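Local coordinates for hydrolase, NUDIX family (Clostridium perfringens ATCC 13124, PDB 3F6A) that probably hydrolyses a nucleoside diphosphate linked to another moiety, as a member of the NUDIX hydrolase family, at the interface of chains A and B. Residues are numbered along the deposited sequence; one frame, centred on the assembly and turned at random. Chains: chain A/B, Hydrolase, NUDIX family.

The interface of chains A and B. Residues chain A 86, 88, 139, 142-143, 146; chain B 66, 69, 72-73.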
loop_
_atom_site.group_PDB
_atom_site.type_symbol
_atom_site.label_atom_id
_atom_site.label_comp_id
_atom_site.label_asym_id
_atom_site.label_seq_id
_atom_site.Cartn_x
_atom_site.Cartn_y
_atom_site.Cartn_z
ATOM N N HIS A 86 -0.900 -5.181 3.945
ATOM C CA HIS A 86 0.261 -4.741 4.707
ATOM C C HIS A 86 1.380 -4.354 3.756
ATOM O O HIS A 86 1.394 -4.768 2.591
ATOM C CB HIS A 86 0.776 -5.862 5.610
ATOM C CG HIS A 86 -0.173 -6.267 6.692
ATOM N ND1 HIS A 86 -0.636 -5.385 7.647
ATOM C CD2 HIS A 86 -0.713 -7.470 6.998
ATOM C CE1 HIS A 86 -1.420 -6.028 8.492
ATOM N NE2 HIS A 86 -1.482 -7.296 8.123
ATOM N N ILE A 88 5.588 -4.272 3.814
ATOM C CA ILE A 88 6.788 -4.688 4.532
ATOM C C ILE A 88 8.098 -4.413 3.791
ATOM O O ILE A 88 8.170 -4.507 2.561
ATOM C CB ILE A 88 6.701 -6.195 4.852
ATOM C CG1 ILE A 88 5.488 -6.451 5.749
ATOM C CG2 ILE A 88 7.992 -6.677 5.511
ATOM C CD1 ILE A 88 5.229 -7.922 6.024
ATOM N N ASN A 139 6.805 -13.917 11.025
ATOM C CA ASN A 139 5.896 -12.950 10.412
ATOM C C ASN A 139 5.074 -13.577 9.286
ATOM O O ASN A 139 3.968 -13.121 8.983
ATOM C CB ASN A 139 6.665 -11.710 9.917
ATOM C CG ASN A 139 7.578 -12.002 8.741
ATOM O OD1 ASN A 139 8.147 -13.080 8.633
ATOM N ND2 ASN A 139 7.740 -11.020 7.865
ATOM N N VAL A 142 2.275 -15.371 10.976
ATOM C CA VAL A 142 1.249 -14.427 11.402
ATOM C C VAL A 142 0.327 -14.012 10.259
ATOM O O VAL A 142 -0.897 -14.044 10.400
ATOM C CB VAL A 142 1.884 -13.160 12.006
ATOM C CG1 VAL A 142 0.834 -12.103 12.235
ATOM C CG2 VAL A 142 2.570 -13.506 13.318
HETATM N N MSE A 143 0.905 -13.624 9.127
HETATM C CA MSE A 143 0.085 -13.202 7.998
HETATM C C MSE A 143 -0.750 -14.330 7.407
HETATM O O MSE A 143 -1.878 -14.109 6.967
HETATM C CB MSE A 143 0.960 -12.554 6.924
HETATM C CG MSE A 143 1.585 -11.238 7.403
HETATM SE SE MSE A 143 2.480 -10.216 6.039
HETATM C CE MSE A 143 4.068 -11.271 5.887
ATOM N N GLU A 146 -3.641 -14.550 9.635
ATOM C CA GLU A 146 -4.571 -13.450 9.425
ATOM C C GLU A 146 -5.374 -13.737 8.161
ATOM O O GLU A 146 -6.583 -13.529 8.122
ATOM C CB GLU A 146 -3.837 -12.120 9.246
ATOM C CG GLU A 146 -2.988 -11.688 10.424
ATOM C CD GLU A 146 -2.427 -10.295 10.234
ATOM O OE1 GLU A 146 -2.346 -9.840 9.068
ATOM O OE2 GLU A 146 -2.059 -9.658 11.244
ATOM N N ASP B 66 -0.265 -3.200 13.568
ATOM C CA ASP B 66 -0.697 -4.594 13.651
ATOM C C ASP B 66 0.340 -5.171 14.617
ATOM O O ASP B 66 1.413 -5.595 14.202
ATOM C CB ASP B 66 -0.583 -5.280 12.285
ATOM C CG ASP B 66 -1.083 -6.711 12.304
ATOM O OD1 ASP B 66 -0.975 -7.369 13.361
ATOM O OD2 ASP B 66 -1.570 -7.190 11.255
ATOM N N LEU B 69 2.045 -8.570 14.040
ATOM C CA LEU B 69 2.846 -8.540 12.825
ATOM C C LEU B 69 4.110 -7.701 13.004
ATOM O O LEU B 69 5.176 -8.062 12.507
ATOM C CB LEU B 69 2.023 -8.010 11.645
ATOM C CG LEU B 69 2.762 -8.067 10.300
ATOM C CD1 LEU B 69 3.215 -9.493 10.006
ATOM C CD2 LEU B 69 1.854 -7.564 9.200
ATOM N N SER B 72 6.535 -9.890 15.144
ATOM C CA SER B 72 7.047 -11.005 14.352
ATOM C C SER B 72 7.993 -10.536 13.240
ATOM O O SER B 72 8.985 -11.199 12.956
ATOM C CB SER B 72 5.895 -11.823 13.755
ATOM O OG SER B 72 5.082 -11.037 12.899
ATOM N N CYS B 73 7.691 -9.405 12.610
ATOM C CA CYS B 73 8.562 -8.888 11.557
ATOM C C CYS B 73 9.950 -8.641 12.133
ATOM O O CYS B 73 10.956 -9.008 11.530
ATOM C CB CYS B 73 8.014 -7.576 10.978
ATOM S SG CYS B 73 6.781 -7.783 9.670
#
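The imidazole of A:His86 carries the methyl CD2 of B:Leu69 over the centre of one face, 3.3 Å above the ring plane, in a CH-pi contact. At the ring edge, NE2 gives a hydrogen bond to the carboxylate oxygen OE1 of A:Glu146 (2.8 Å); the acceptor lies 8° out of the ring plane and uses its syn lone pair. This bond helps hold the imidazole's rotation, its face turned to B:Leu69. B:Asp66 comes in displaced to the leucine face, its carboxylate plane turned 52° from the ring; OD2 stands 3.1 Å from A:His86 NE2, above the plane and well off the N-H direction, at most a polar contact. The two carboxylates meet tip to tip and nearly coplanar, with A:Glu146 OE2 2.5 Å from B:Asp66 OD2. Ionised groups should repel here, so one may carry a proton, which the coordinates do not show. B:Asp66 OD1 receives a weak bond from B:Leu69 N. With CG anti to its backbone N (chi1 -175°), B:Leu69 divides its branches: CD2 takes the imidazole, CD1 packs 3.5 Å from CG of the selenomethionine A:Met143. B:Ser72 OG bonds back to B:Leu69 O and lies 3.5 Å from A:Val142 CG2. Helix 67-74 of chain B thus packs against strand 86-90 and helix 138-150 of chain A, one part of a two-fold interface whose biological role the structure alone does not show; at its far end, A:Asn139 ND2 sits 3.8 Å from B:Cys73 SG.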